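Local coordinates for protein ALKF (Bacillus cereus, PDB 3ZBO) that is of unknown function but has affinity for branched DNA, probably including Holliday junctions, and is related to the HEAT-like repeat DNA glycosylases, at residues D117-W122 against W135-W140; I123-G126 against K130-A133; K26-N31 against V40-M45. One frame throughout, in Å; residues are numbered along the deposited sequence.

Interaction 1: residues D117-W122 against W135-W140; sequences DVADKW and WSCYCW
The Tyr138 ring reaches across to helix 115-124, meeting Asp120 OD1 at its edge, close to the ring plane, while the Ala119 methyl approaches obliquely, with CB 3.7 Å from Tyr138 CE1 and 4.0 Å from Tyr138 CD1. The planes of the ring and the Asp120 carboxylate are tilted by only 14°. This is the inside of a helical hairpin in the mostly helical HEAT-like fold: helices 115-124 and 128-144 run roughly antiparallel, with segment axes 9.1 Å apart. Ala119 and Cys137 have the nearest CA atoms across the pair, and each points its CB toward the other helix.

The polar part is a single short bond. Tyr138 OH donates to Asp120 OD1 at 2.6 Å, arriving on the syn side but 31° out of the carboxylate plane. Lys154, from helix 152-165, binds both partners, as a salt bridge to Asp120 OD2 and a hydrogen bond to Tyr138 OH. Its positive charge would probably favour the ionised carboxylate.

Beside this bond the contact is apolar. Cys137 CB sits 4.1 Å from Ala119 CB, and its thiol swings anti to the backbone N (chi1 -179°), which brings SG alongside that methyl, 4.2 Å from Ala119 CB.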
ATOM      1  N   ASP A 117       2.368   6.598  13.714  1.00 15.18           N
ATOM      2  CA  ASP A 117       3.545   7.441  13.987  1.00 18.01           C
ATOM      3  C   ASP A 117       4.522   7.406  12.800  1.00 15.21           C
ATOM      4  O   ASP A 117       5.038   8.431  12.335  1.00 16.73           O
ATOM      5  CB  ASP A 117       4.216   6.919  15.217  1.00 18.47           C
ATOM      6  CG  ASP A 117       3.454   7.310  16.489  1.00 29.73           C
ATOM      7  OD1 ASP A 117       2.576   8.243  16.425  1.00 34.29           O
ATOM      8  OD2 ASP A 117       3.745   6.682  17.525  1.00 40.90           O
ATOM      9  N   VAL A 118       4.790   6.188  12.262  1.00 13.76           N
ATOM     10  CA  VAL A 118       5.711   6.030  11.168  1.00 13.44           C
ATOM     11  C   VAL A 118       5.089   6.603   9.866  1.00 12.67           C
ATOM     12  O   VAL A 118       5.739   7.373   9.150  1.00 13.83           O
ATOM     13  CB  VAL A 118       6.069   4.588  10.952  1.00 14.01           C
ATOM     14  CG1 VAL A 118       6.991   4.460   9.696  1.00 14.18           C
ATOM     15  CG2 VAL A 118       6.803   4.052  12.191  1.00 17.37           C
ATOM     16  N   ALA A 119       3.829   6.302   9.621  1.00 12.83           N
ATOM     17  CA  ALA A 119       3.209   6.867   8.392  1.00 12.51           C
ATOM     18  C   ALA A 119       3.186   8.367   8.380  1.00 12.97           C
ATOM     19  O   ALA A 119       3.385   9.004   7.357  1.00 13.01           O
ATOM     20  CB  ALA A 119       1.748   6.333   8.270  1.00 12.28           C
ATOM     21  N   ASP A 120       2.913   8.965   9.531  1.00 12.44           N
ATOM     22  CA  ASP A 120       2.983  10.448   9.624  1.00 12.91           C
ATOM     23  C   ASP A 120       4.359  11.040   9.280  1.00 12.92           C
ATOM     24  O   ASP A 120       4.472  12.055   8.515  1.00 14.33           O
ATOM     25  CB  ASP A 120       2.569  10.952  10.999  1.00 13.78           C
ATOM     26  CG  ASP A 120       1.108  10.686  11.333  1.00 16.74           C
ATOM     27  OD1 ASP A 120       0.265  10.483  10.391  1.00 16.18           O
ATOM     28  OD2 ASP A 120       0.776  10.800  12.530  1.00 19.77           O
ATOM     29  N   LYS A 121       5.418  10.384   9.781  1.00 13.00           N
ATOM     30  CA  LYS A 121       6.739  10.817   9.432  1.00 13.25           C
ATOM     31  C   LYS A 121       6.963  10.682   7.961  1.00 12.96           C
ATOM     32  O   LYS A 121       7.564  11.535   7.282  1.00 14.06           O
ATOM     33  CB  LYS A 121       7.807  10.018  10.196  1.00 15.93           C
ATOM     34  CG  LYS A 121       7.811  10.425  11.658  1.00 19.77           C
ATOM     35  CD  LYS A 121       8.958   9.638  12.340  1.00 19.73           C
ATOM     36  CE  LYS A 121       8.813   9.796  13.857  1.00 27.25           C
ATOM     37  NZ  LYS A 121      10.203   9.392  14.423  1.00 36.64           N
ATOM     38  N   TRP A 122       6.500   9.553   7.385  1.00 12.30           N
ATOM     39  CA  TRP A 122       6.692   9.348   5.991  1.00 12.28           C
ATOM     40  C   TRP A 122       5.950  10.368   5.139  1.00 12.13           C
ATOM     41  O   TRP A 122       6.468  10.849   4.121  1.00 13.27           O
ATOM     42  CB  TRP A 122       6.327   7.869   5.541  1.00 12.46           C
ATOM     43  CG  TRP A 122       7.316   6.903   6.053  1.00 12.53           C
ATOM     44  CD1 TRP A 122       8.498   7.199   6.733  1.00 13.75           C
ATOM     45  CD2 TRP A 122       7.237   5.482   5.974  1.00 13.21           C
ATOM     46  NE1 TRP A 122       9.197   5.993   7.055  1.00 16.19           N
ATOM     47  CE2 TRP A 122       8.411   4.936   6.626  1.00 12.09           C
ATOM     48  CE3 TRP A 122       6.263   4.604   5.450  1.00 12.61           C
ATOM     49  CZ2 TRP A 122       8.657   3.565   6.671  1.00 12.78           C
ATOM     50  CZ3 TRP A 122       6.472   3.251   5.561  1.00 11.79           C
ATOM     51  CH2 TRP A 122       7.706   2.750   6.187  1.00 14.07           C
ATOM     52  N   TRP A 135       0.583   7.550   2.998  1.00 10.71           N
ATOM     53  CA  TRP A 135      -0.888   7.703   2.626  1.00 11.07           C
ATOM     54  C   TRP A 135      -1.477   6.342   2.449  1.00 10.74           C
ATOM     55  O   TRP A 135      -2.617   6.116   2.916  1.00 11.55           O
ATOM     56  CB  TRP A 135      -1.002   8.534   1.363  1.00 10.96           C
ATOM     57  CG  TRP A 135      -0.648  10.001   1.614  1.00  9.80           C
ATOM     58  CD1 TRP A 135       0.451  10.696   1.213  1.00 11.61           C
ATOM     59  CD2 TRP A 135      -1.519  10.970   2.267  1.00 10.55           C
ATOM     60  NE1 TRP A 135       0.367  12.017   1.637  1.00 12.50           N
ATOM     61  CE2 TRP A 135      -0.844  12.203   2.258  1.00 12.44           C
ATOM     62  CE3 TRP A 135      -2.814  10.890   2.844  1.00 11.57           C
ATOM     63  CZ2 TRP A 135      -1.388  13.387   2.802  1.00 13.42           C
ATOM     64  CZ3 TRP A 135      -3.373  12.025   3.385  1.00 12.38           C
ATOM     65  CH2 TRP A 135      -2.687  13.289   3.380  1.00 14.51           C
ATOM     66  N   SER A 136      -0.737   5.411   1.792  1.00 10.49           N
ATOM     67  CA  SER A 136      -1.288   4.062   1.585  1.00 11.27           C
ATOM     68  C   SER A 136      -1.569   3.372   2.950  1.00 11.28           C
ATOM     69  O   SER A 136      -2.610   2.749   3.082  1.00 11.39           O
ATOM     70  CB  SER A 136      -0.339   3.188   0.770  1.00 11.07           C
ATOM     71  OG  SER A 136      -0.176   3.742  -0.586  1.00 11.73           O
ATOM     72  N   CYS A 137      -0.628   3.506   3.869  1.00 10.70           N
ATOM     73  CA  CYS A 137      -0.832   2.853   5.180  1.00 11.89           C
ATOM     74  C   CYS A 137      -2.091   3.376   5.794  1.00 11.07           C
ATOM     75  O   CYS A 137      -2.834   2.520   6.355  1.00 12.09           O
ATOM     76  CB  CYS A 137       0.382   3.229   5.994  1.00 11.72           C
ATOM     77  SG  CYS A 137       0.301   2.466   7.671  1.00 14.01           S
ATOM     78  N   TYR A 138      -2.374   4.673   5.713  1.00 11.17           N
ATOM     79  CA  TYR A 138      -3.650   5.141   6.273  1.00 12.05           C
ATOM     80  C   TYR A 138      -4.842   4.464   5.605  1.00 12.67           C
ATOM     81  O   TYR A 138      -5.855   4.175   6.260  1.00 13.07           O
ATOM     82  CB  TYR A 138      -3.849   6.655   6.259  1.00 11.56           C
ATOM     83  CG  TYR A 138      -3.265   7.293   7.486  1.00 12.40           C
ATOM     84  CD1 TYR A 138      -1.916   7.677   7.532  1.00 13.27           C
ATOM     85  CD2 TYR A 138      -4.065   7.424   8.635  1.00 13.47           C
ATOM     86  CE1 TYR A 138      -1.416   8.236   8.715  1.00 13.40           C
ATOM     87  CE2 TYR A 138      -3.525   8.041   9.806  1.00 12.54           C
ATOM     88  CZ  TYR A 138      -2.250   8.395   9.808  1.00 13.97           C
ATOM     89  OH  TYR A 138      -1.782   8.963  10.979  1.00 17.10           O
ATOM     90  N   CYS A 139      -4.798   4.303   4.288  1.00 11.42           N
ATOM     91  CA  CYS A 139      -5.937   3.612   3.630  1.00 11.07           C
ATOM     92  C   CYS A 139      -6.094   2.213   4.205  1.00 11.97           C
ATOM     93  O   CYS A 139      -7.251   1.801   4.443  1.00 12.90           O
ATOM     94  CB  CYS A 139      -5.697   3.484   2.135  1.00 11.54           C
ATOM     95  SG  CYS A 139      -5.555   5.034   1.277  1.00 14.20           S
ATOM     96  N   TRP A 140      -4.999   1.457   4.456  1.00 12.05           N
ATOM     97  CA  TRP A 140      -5.126   0.104   4.961  1.00 12.59           C
ATOM     98  C   TRP A 140      -5.585   0.143   6.393  1.00 13.64           C
ATOM     99  O   TRP A 140      -6.391  -0.744   6.784  1.00 13.64           O
ATOM    100  CB  TRP A 140      -3.772  -0.660   4.865  1.00 11.89           C
ATOM    101  CG  TRP A 140      -3.157  -0.504   3.478  1.00 11.32           C
ATOM    102  CD1 TRP A 140      -1.793  -0.363   3.277  1.00 12.73           C
ATOM    103  CD2 TRP A 140      -3.766  -0.420   2.164  1.00 12.34           C
ATOM    104  NE1 TRP A 140      -1.507  -0.225   1.922  1.00 12.68           N
ATOM    105  CE2 TRP A 140      -2.686  -0.172   1.231  1.00 11.85           C
ATOM    106  CE3 TRP A 140      -5.124  -0.395   1.667  1.00 14.78           C
ATOM    107  CZ2 TRP A 140      -2.892  -0.081  -0.144  1.00 12.95           C
ATOM    108  CZ3 TRP A 140      -5.327  -0.272   0.345  1.00 14.04           C
ATOM    109  CH2 TRP A 140      -4.218  -0.079  -0.592  1.00 12.52           C
TER

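Interaction 2: residues I123-G126 against K130-A133; sequences IASG and KMSA
Lys130 starts the contact with its aliphatic part. Its CB packs 3.5 Å from Ser125 OG, and the chain then runs out extended, so that CD passes 4.2 Å from Ser125 CB. The side chain also touches Ile92 and Asp93 of helix 85-94. The Ser125 hydroxyl itself belongs to its own turn: with OG tucked between the backbone N and the carbonyl carbon (chi1 71°), it is hydrogen-bonded to Trp122 O and to Asp127 N, and what it offers Lys130 is simply packing.

Met131 follows, with CG, SD and CE all in contact. It stands where the two backbones nearly meet, its CA 4.2 Å from Ile123 CA. Its side chain climbs along the end of helix 115-124: CG lies 3.7 Å from Ser125 OG and 3.3 Å from Ile123 O, and SD also touches that carbonyl oxygen at 3.3 Å. These are van der Waals contacts, for no hydrogen bond spans the two segments. They sit at the tight turn of an antiparallel helical hairpin, in a protein related to the HEAT-like repeat DNA glycosylases, where helix 115-124 gives way to helix 128-144. Gly126 is the first residue to leave helical geometry there, with a positive phi of 78°, and its backbone is what the methionine tip covers. The chain bends at chi3 (-65°), which turns the methyl over the turn, so that CE ends 3.5 Å from Gly126 C, while SD lies 3.6 Å from Gly126 CA.

Ser132 points away, and its OG is hydrogen-bonded to Asp102 OD1 and Arg172 O. Ala133, one residue on, sets its methyl against Ile92 of helix 85-94.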
ATOM      1  N   ILE A 123       4.718  10.650   5.511  1.00 12.36           N
ATOM      2  CA  ILE A 123       3.970  11.683   4.762  1.00 11.85           C
ATOM      3  C   ILE A 123       4.746  13.031   4.754  1.00 14.50           C
ATOM      4  O   ILE A 123       4.702  13.766   3.764  1.00 15.39           O
ATOM      5  CB  ILE A 123       2.549  11.782   5.338  1.00 12.75           C
ATOM      6  CG1 ILE A 123       1.745  10.566   4.894  1.00 14.51           C
ATOM      7  CG2 ILE A 123       1.843  13.139   4.875  1.00 15.33           C
ATOM      8  CD1 ILE A 123       0.415  10.497   5.621  1.00 13.14           C
ATOM      9  N   ALA A 124       5.332  13.312   5.930  1.00 14.62           N
ATOM     10  CA  ALA A 124       6.075  14.606   6.124  1.00 14.48           C
ATOM     11  C   ALA A 124       7.401  14.641   5.421  1.00 16.35           C
ATOM     12  O   ALA A 124       8.115  15.731   5.398  1.00 18.03           O
ATOM     13  CB  ALA A 124       6.271  14.805   7.589  1.00 17.42           C
ATOM     14  N   SER A 125       7.851  13.493   4.905  1.00 14.41           N
ATOM     15  CA  SER A 125       9.221  13.419   4.436  1.00 14.49           C
ATOM     16  C   SER A 125       9.554  14.147   3.206  1.00 13.29           C
ATOM     17  O   SER A 125      10.782  14.445   2.928  1.00 16.06           O
ATOM     18  CB  SER A 125       9.620  11.946   4.178  1.00 14.48           C
ATOM     19  OG  SER A 125       8.935  11.423   3.011  1.00 14.43           O
ATOM     20  N   GLY A 126       8.592  14.433   2.351  1.00 14.87           N
ATOM     21  CA  GLY A 126       8.844  15.043   1.029  1.00 15.28           C
ATOM     22  C   GLY A 126       9.356  14.091  -0.034  1.00 16.28           C
ATOM     23  O   GLY A 126       9.606  14.528  -1.162  1.00 20.33           O
ATOM     24  N   LYS A 130       8.172   7.337  -0.139  1.00 11.95           N
ATOM     25  CA  LYS A 130       7.868   7.269   1.293  1.00 11.67           C
ATOM     26  C   LYS A 130       6.504   7.919   1.641  1.00 12.00           C
ATOM     27  O   LYS A 130       5.703   7.341   2.420  1.00 11.47           O
ATOM     28  CB  LYS A 130       8.917   8.027   2.160  1.00 13.67           C
ATOM     29  CG  LYS A 130      10.137   7.293   2.284  1.00 17.74           C
ATOM     30  CD  LYS A 130      11.009   8.072   3.392  1.00 20.89           C
ATOM     31  CE  LYS A 130      12.454   7.646   3.222  1.00 26.34           C
ATOM     32  NZ  LYS A 130      13.074   8.404   4.389  1.00 25.43           N
ATOM     33  N   MET A 131       6.221   9.044   0.969  1.00 12.53           N
ATOM     34  CA  MET A 131       4.916   9.655   1.203  1.00 11.56           C
ATOM     35  C   MET A 131       3.827   8.740   0.667  1.00 11.73           C
ATOM     36  O   MET A 131       2.786   8.653   1.290  1.00 12.28           O
ATOM     37  CB  MET A 131       4.784  11.027   0.486  1.00 13.33           C
ATOM     38  CG  MET A 131       5.810  11.975   1.187  1.00 10.62           C
ATOM     39  SD  MET A 131       5.583  13.695   0.599  1.00 14.96           S
ATOM     40  CE  MET A 131       6.030  13.610  -1.142  1.00 16.69           C
ATOM     41  N   SER A 132       4.052   8.147  -0.510  1.00 10.77           N
ATOM     42  CA  SER A 132       3.026   7.197  -1.050  1.00 11.57           C
ATOM     43  C   SER A 132       2.761   6.075  -0.037  1.00  9.63           C
ATOM     44  O   SER A 132       1.593   5.696   0.177  1.00 11.64           O
ATOM     45  CB  SER A 132       3.547   6.593  -2.364  1.00 10.85           C
ATOM     46  OG  SER A 132       2.471   5.871  -2.955  1.00 12.55           O
ATOM     47  N   ALA A 133       3.806   5.545   0.591  1.00 10.59           N
ATOM     48  CA  ALA A 133       3.617   4.477   1.586  1.00  9.44           C
ATOM     49  C   ALA A 133       2.861   5.010   2.801  1.00 10.75           C
ATOM     50  O   ALA A 133       2.001   4.274   3.326  1.00 11.28           O
ATOM     51  CB  ALA A 133       4.978   3.904   2.048  1.00 11.28           C
TER

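Interaction 3: residues K26-N31 against V40-M45; sequences KIYISN and VATGAM
Tyr28 OH is approached from two directions. It lies 3.0 Å from Val40 O and 2.5 Å from an ordered water, a notably short approach. The hydroxyl is within hydrogen-bonding distance of both, and where its proton goes is not settled. The same water accepts from Thr42 N, 3.2 Å from the water oxygen, and thereby bridges the tyrosine to a second point of the backbone. In this HEAT-like helical fold the contact ties helix 22-30 to the far end of the long loop that leads into helix 46-52. The two backbones stay well apart, Tyr28 CA being 9.4 Å from Val40 CA, and a single aromatic side chain spans the interval.

The Tyr28 ring is turned so that its plane nearly contains the bond from CA to CB (chi2 -10°), and Val40 N lies obliquely to the ring, 3.9 Å from Tyr28 CE2. That amide is itself hydrogen-bonded to Asp69 OD1, which ties the loop to helix 68-77 at this point. Tyr68 packs edge-to-face with the Tyr28 ring, and Met99 of helix 98-110 also touches it.

Beyond Val40 the loop begins to coil. Ala44 N bonds back to Ala41 O and Met45 N to Thr42 O, giving the chain helical angles just ahead of helix 46-52, and Thr42 CG2 reaches to 4.4 Å from Tyr28 OH.

Within 26-31, Ile27 O takes two donors. It accepts from Asn31 N at 3.0 Å and from Ser30 OG at 2.8 Å, the hydroxyl standing at a C=O...O angle of 124° and tilted 18° from the carbonyl plane.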
ATOM      1  N   LYS A  26       5.649  -9.754 -16.976  1.00 25.19           N
ATOM      2  CA  LYS A  26       5.433  -8.603 -17.907  1.00 25.19           C
ATOM      3  C   LYS A  26       4.636  -7.431 -17.302  1.00 24.31           C
ATOM      4  O   LYS A  26       5.035  -6.279 -17.460  1.00 24.76           O
ATOM      5  CB  LYS A  26       4.701  -9.106 -19.204  1.00 28.16           C
ATOM      6  CG  LYS A  26       3.400  -8.323 -19.563  1.00 34.93           C
ATOM      7  CD  LYS A  26       2.356  -9.018 -20.549  1.00 39.75           C
ATOM      8  CE  LYS A  26       1.591 -10.216 -19.975  1.00 42.80           C
ATOM      9  NZ  LYS A  26       0.266 -10.005 -19.175  1.00 42.32           N
ATOM     10  N   ILE A  27       3.565  -7.740 -16.591  1.00 20.68           N
ATOM     11  CA  ILE A  27       2.720  -6.750 -16.001  1.00 21.64           C
ATOM     12  C   ILE A  27       3.496  -6.049 -14.870  1.00 21.35           C
ATOM     13  O   ILE A  27       3.449  -4.805 -14.730  1.00 19.64           O
ATOM     14  CB  ILE A  27       1.460  -7.373 -15.506  1.00 24.45           C
ATOM     15  CG1 ILE A  27       0.557  -7.745 -16.718  1.00 25.82           C
ATOM     16  CG2 ILE A  27       0.746  -6.459 -14.615  1.00 23.88           C
ATOM     17  CD1 ILE A  27      -0.617  -8.574 -16.304  1.00 29.80           C
ATOM     18  N   TYR A  28       4.199  -6.870 -14.063  1.00 19.16           N
ATOM     19  CA  TYR A  28       4.958  -6.233 -12.964  1.00 17.09           C
ATOM     20  C   TYR A  28       6.020  -5.326 -13.485  1.00 18.33           C
ATOM     21  O   TYR A  28       6.213  -4.188 -12.955  1.00 16.34           O
ATOM     22  CB  TYR A  28       5.574  -7.323 -12.078  1.00 16.56           C
ATOM     23  CG  TYR A  28       4.619  -8.072 -11.187  1.00 15.21           C
ATOM     24  CD1 TYR A  28       3.243  -7.678 -10.992  1.00 16.62           C
ATOM     25  CD2 TYR A  28       5.125  -9.172 -10.501  1.00 16.61           C
ATOM     26  CE1 TYR A  28       2.464  -8.387 -10.173  1.00 19.42           C
ATOM     27  CE2 TYR A  28       4.327  -9.924  -9.699  1.00 16.54           C
ATOM     28  CZ  TYR A  28       3.022  -9.513  -9.515  1.00 22.99           C
ATOM     29  OH  TYR A  28       2.237 -10.267  -8.637  1.00 26.33           O
ATOM     30  N   ILE A  29       6.710  -5.750 -14.539  1.00 18.49           N
ATOM     31  CA  ILE A  29       7.725  -4.886 -15.148  1.00 18.61           C
ATOM     32  C   ILE A  29       7.083  -3.611 -15.781  1.00 16.34           C
ATOM     33  O   ILE A  29       7.658  -2.477 -15.640  1.00 18.76           O
ATOM     34  CB  ILE A  29       8.549  -5.731 -16.162  1.00 20.59           C
ATOM     35  CG1 ILE A  29       9.413  -6.704 -15.338  1.00 20.63           C
ATOM     36  CG2 ILE A  29       9.476  -4.819 -16.947  1.00 21.83           C
ATOM     37  CD1 ILE A  29      10.202  -7.717 -16.263  1.00 22.88           C
ATOM     38  N   SER A  30       5.902  -3.757 -16.375  1.00 19.94           N
ATOM     39  CA  SER A  30       5.171  -2.611 -16.901  1.00 21.04           C
ATOM     40  C   SER A  30       4.863  -1.598 -15.803  1.00 20.91           C
ATOM     41  O   SER A  30       4.885  -0.386 -15.989  1.00 22.04           O
ATOM     42  CB  SER A  30       3.896  -3.135 -17.605  1.00 21.66           C
ATOM     43  OG  SER A  30       2.782  -3.022 -16.782  1.00 29.38           O
ATOM     44  N   ASN A  31       4.671  -2.100 -14.581  1.00 17.45           N
ATOM     45  CA  ASN A  31       4.331  -1.229 -13.488  1.00 17.11           C
ATOM     46  C   ASN A  31       5.578  -0.596 -12.813  1.00 13.94           C
ATOM     47  O   ASN A  31       5.449   0.193 -11.878  1.00 14.43           O
ATOM     48  CB  ASN A  31       3.617  -1.997 -12.371  1.00 17.74           C
ATOM     49  CG  ASN A  31       2.242  -2.551 -12.808  1.00 21.38           C
ATOM     50  OD1 ASN A  31       1.713  -2.162 -13.842  1.00 20.37           O
ATOM     51  ND2 ASN A  31       1.639  -3.415 -11.991  1.00 17.68           N
ATOM     52  N   VAL A  40       4.985 -13.745  -9.723  1.00 18.35           N
ATOM     53  CA  VAL A  40       4.145 -14.705  -8.982  1.00 17.87           C
ATOM     54  C   VAL A  40       2.791 -14.128  -8.624  1.00 20.57           C
ATOM     55  O   VAL A  40       2.716 -13.100  -7.963  1.00 22.97           O
ATOM     56  CB  VAL A  40       4.866 -15.161  -7.673  1.00 17.69           C
ATOM     57  CG1 VAL A  40       3.997 -16.148  -6.868  1.00 19.13           C
ATOM     58  CG2 VAL A  40       6.253 -15.746  -7.988  1.00 18.62           C
ATOM     59  N   ALA A  41       1.661 -14.725  -9.071  1.00 19.53           N
ATOM     60  CA  ALA A  41       0.376 -14.201  -8.677  1.00 20.77           C
ATOM     61  C   ALA A  41       0.251 -14.396  -7.191  1.00 19.70           C
ATOM     62  O   ALA A  41       0.604 -15.464  -6.656  1.00 19.96           O
ATOM     63  CB  ALA A  41      -0.703 -15.001  -9.344  1.00 21.11           C
ATOM     64  N   THR A  42      -0.272 -13.385  -6.498  1.00 19.18           N
ATOM     65  CA  THR A  42      -0.317 -13.435  -5.024  1.00 18.85           C
ATOM     66  C   THR A  42      -1.095 -14.632  -4.466  1.00 19.99           C
ATOM     67  O   THR A  42      -0.709 -15.194  -3.456  1.00 21.24           O
ATOM     68  CB  THR A  42      -0.739 -12.146  -4.376  1.00 20.06           C
ATOM     69  OG1 THR A  42      -2.095 -11.859  -4.724  1.00 21.41           O
ATOM     70  CG2 THR A  42       0.195 -10.970  -4.802  1.00 19.63           C
ATOM     71  N   GLY A  43      -2.159 -15.067  -5.133  1.00 20.28           N
ATOM     72  CA  GLY A  43      -2.897 -16.179  -4.493  1.00 21.62           C
ATOM     73  C   GLY A  43      -2.054 -17.453  -4.498  1.00 23.19           C
ATOM     74  O   GLY A  43      -2.294 -18.372  -3.646  1.00 25.88           O
ATOM     75  N   ALA A  44      -1.108 -17.541  -5.422  1.00 24.07           N
ATOM     76  CA  ALA A  44      -0.233 -18.713  -5.500  1.00 24.40           C
ATOM     77  C   ALA A  44       0.697 -18.795  -4.289  1.00 23.71           C
ATOM     78  O   ALA A  44       1.254 -19.847  -4.014  1.00 24.88           O
ATOM     79  CB  ALA A  44       0.555 -18.759  -6.838  1.00 25.34           C
ATOM     80  N   MET A  45       0.821 -17.697  -3.533  1.00 22.22           N
ATOM     81  CA  MET A  45       1.625 -17.742  -2.325  1.00 20.44           C
ATOM     82  C   MET A  45       0.984 -18.348  -1.081  1.00 22.66           C
ATOM     83  O   MET A  45       1.717 -18.622  -0.136  1.00 22.44           O
ATOM     84  CB  MET A  45       2.101 -16.287  -1.988  1.00 19.24           C
ATOM     85  CG  MET A  45       2.945 -15.778  -3.145  1.00 17.70           C
ATOM     86  SD  MET A  45       3.331 -13.982  -2.763  1.00 18.48           S
ATOM     87  CE  MET A  45       4.364 -13.561  -4.133  1.00 16.67           C
TER
HETATM   88  O   HOH W   1      -0.209 -10.877  -8.423  1.00 28.87           O

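Overall arrangement
Interactions 1 and 2 are two levels of one hairpin. Both use helices 115-124 and 128-144: residues 123-126 and 130-133 close the turn, and 117-122 with 135-140 continue the packing toward the core. Their centres lie 8 Å apart and they touch, for instance where Trp122 CE3 meets Ala133 CB at 3.7 Å and where Trp135 NE1 meets Ile123 CG2, also at 3.7 Å. Interaction 3 closes earlier in the chain and lies on the opposite side of the molecule's centre, its centre 24 Å from that of interaction 1 and 25 Å from that of interaction 2, with nearest atoms about 12 and 11 Å away. Helix 98-110 lies between, touching side chains of interactions 1 and 3.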